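Phosphatidylserine synthase (Haemophilus influenzae, PDB 3HSI) belongs to the phospholipase D superfamily of enzymes and has an alpha/beta fold in which helices pack on mixed beta-sheets. Local coordinates at residues 263-266 and 267-270. Residues are numbered along the deposited sequence; the frame is centred on the assembly and turned at random.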
ATOM      1  N   ILE C 263       3.452  10.180 -18.503  1.00 21.34           N
ATOM      2  CA  ILE C 263       2.014  10.067 -18.770  1.00 21.85           C
ATOM      3  C   ILE C 263       1.207  11.315 -18.314  1.00 22.12           C
ATOM      4  O   ILE C 263       0.404  11.893 -19.092  1.00 20.47           O
ATOM      5  CB  ILE C 263       1.462   8.737 -18.173  1.00 22.39           C
ATOM      6  CG1 ILE C 263       2.212   7.555 -18.824  1.00 21.40           C
ATOM      7  CG2 ILE C 263      -0.070   8.652 -18.332  1.00 23.44           C
ATOM      8  CD1 ILE C 263       2.136   6.183 -18.054  1.00 19.05           C
ATOM      9  N   GLU C 264       1.436  11.751 -17.075  1.00 21.92           N
ATOM     10  CA  GLU C 264       0.754  12.935 -16.561  1.00 22.93           C
ATOM     11  C   GLU C 264       1.033  14.124 -17.470  1.00 23.12           C
ATOM     12  O   GLU C 264       0.129  14.877 -17.803  1.00 23.61           O
ATOM     13  CB  GLU C 264       1.174  13.246 -15.107  1.00 22.72           C
ATOM     14  CG  GLU C 264       0.828  12.095 -14.139  1.00 26.64           C
ATOM     15  CD  GLU C 264       1.270  12.332 -12.697  1.00 31.09           C
ATOM     16  OE1 GLU C 264       1.598  13.486 -12.368  1.00 33.57           O
ATOM     17  OE2 GLU C 264       1.282  11.366 -11.883  1.00 32.76           O
ATOM     18  N   ASP C 265       2.279  14.270 -17.895  1.00 23.13           N
ATOM     19  CA  ASP C 265       2.644  15.377 -18.763  1.00 24.30           C
ATOM     20  C   ASP C 265       2.089  15.247 -20.193  1.00 23.06           C
ATOM     21  O   ASP C 265       1.795  16.252 -20.836  1.00 22.79           O
ATOM     22  CB  ASP C 265       4.174  15.583 -18.772  1.00 25.02           C
ATOM     23  CG  ASP C 265       4.705  16.105 -17.415  1.00 31.08           C
ATOM     24  OD1 ASP C 265       3.886  16.600 -16.583  1.00 37.13           O
ATOM     25  OD2 ASP C 265       5.932  16.031 -17.170  1.00 32.54           O
ATOM     26  N   LEU C 266       1.974  14.022 -20.684  1.00 21.92           N
ATOM     27  CA  LEU C 266       1.347  13.770 -21.975  1.00 21.55           C
ATOM     28  C   LEU C 266      -0.110  14.269 -21.944  1.00 21.36           C
ATOM     29  O   LEU C 266      -0.535  14.990 -22.830  1.00 22.00           O
ATOM     30  CB  LEU C 266       1.464  12.293 -22.375  1.00 20.12           C
ATOM     31  CG  LEU C 266       2.813  11.743 -22.903  1.00 20.30           C
ATOM     32  CD1 LEU C 266       2.767  10.209 -23.057  1.00 18.24           C
ATOM     33  CD2 LEU C 266       3.157  12.344 -24.269  1.00 17.30           C
ATOM     34  N   PHE C 267      -0.840  13.950 -20.883  1.00 22.61           N
ATOM     35  CA  PHE C 267      -2.245  14.357 -20.711  1.00 22.71           C
ATOM     36  C   PHE C 267      -2.374  15.872 -20.595  1.00 24.16           C
ATOM     37  O   PHE C 267      -3.341  16.455 -21.080  1.00 24.20           O
ATOM     38  CB  PHE C 267      -2.834  13.759 -19.438  1.00 22.49           C
ATOM     39  CG  PHE C 267      -3.371  12.355 -19.582  1.00 23.33           C
ATOM     40  CD1 PHE C 267      -4.629  12.028 -19.069  1.00 22.91           C
ATOM     41  CD2 PHE C 267      -2.619  11.354 -20.168  1.00 22.43           C
ATOM     42  CE1 PHE C 267      -5.119  10.730 -19.176  1.00 23.95           C
ATOM     43  CE2 PHE C 267      -3.106  10.046 -20.271  1.00 22.01           C
ATOM     44  CZ  PHE C 267      -4.353   9.740 -19.772  1.00 22.53           C
ATOM     45  N   LEU C 268      -1.422  16.517 -19.926  1.00 24.27           N
ATOM     46  CA  LEU C 268      -1.471  17.974 -19.822  1.00 25.12           C
ATOM     47  C   LEU C 268      -1.143  18.668 -21.111  1.00 25.46           C
ATOM     48  O   LEU C 268      -1.508  19.812 -21.274  1.00 26.82           O
ATOM     49  CB  LEU C 268      -0.493  18.483 -18.772  1.00 25.51           C
ATOM     50  CG  LEU C 268      -0.886  18.230 -17.333  1.00 25.62           C
ATOM     51  CD1 LEU C 268       0.336  18.402 -16.489  1.00 25.98           C
ATOM     52  CD2 LEU C 268      -1.984  19.192 -16.946  1.00 26.63           C
ATOM     53  N   GLN C 269      -0.405  18.004 -21.999  1.00 25.31           N
ATOM     54  CA  GLN C 269       0.082  18.630 -23.216  1.00 25.08           C
ATOM     55  C   GLN C 269      -0.710  18.294 -24.463  1.00 24.96           C
ATOM     56  O   GLN C 269      -0.239  18.538 -25.565  1.00 26.10           O
ATOM     57  CB  GLN C 269       1.563  18.261 -23.458  1.00 25.62           C
ATOM     58  CG  GLN C 269       2.522  19.137 -22.639  1.00 26.72           C
ATOM     59  CD  GLN C 269       2.504  20.569 -23.131  1.00 29.56           C
ATOM     60  OE1 GLN C 269       2.817  20.831 -24.294  1.00 30.67           O
ATOM     61  NE2 GLN C 269       2.125  21.505 -22.254  1.00 30.30           N
ATOM     62  N   VAL C 270      -1.892  17.722 -24.304  1.00 24.07           N
ATOM     63  CA  VAL C 270      -2.815  17.528 -25.410  1.00 23.80           C
ATOM     64  C   VAL C 270      -3.246  18.871 -26.019  1.00 24.88           C
ATOM     65  O   VAL C 270      -3.725  19.762 -25.311  1.00 24.80           O
ATOM     66  CB  VAL C 270      -4.049  16.735 -24.952  1.00 23.60           C
ATOM     67  CG1 VAL C 270      -5.109  16.623 -26.085  1.00 21.51           C
ATOM     68  CG2 VAL C 270      -3.615  15.364 -24.477  1.00 22.49           C
TER
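Residues 263-266 run on into 267-270 through the end of helix 258-268, which Gln269 leaves, and the helical bonding changes character there. Phe267 N gives Ile263 O a straight bond of 3.0 Å (164° at the hydrogen), and Leu268 N reaches Glu264 O at 3.1 Å. Gln269 N then bonds weakly to Asp265 O and also donates a hydrogen bond to Leu266 O, three residues back, at 3.1 Å, from well above that carbonyl's plane.

One turn apart, Ile263 and Phe267 lie side by side. With chi1 of Ile263 at -60°, CG1 stays beside the backbone N and CG2 is turned to the Phe267 ring, 3.9 Å from CE2, while Phe267 CD2 sits 3.3 Å from Ile263 O. The ring also packs on Ile291 of helix 285-296. The Leu268 side chain crosses that of Asp265 at an angle, its CD1 4.0 Å from OD1; Asn15 of helix 8-18 holds OD2. Glu264 bonds to Trp387 and forms a salt bridge with Arg216 of the second subunit.

Leu266, Phe267 and Val270 thus pack the helix end on strand 367-370, whereas the two buried acids carry polar links to helix 8-18 and across the dimer, where Arg216 would probably help keep Glu264 ionised.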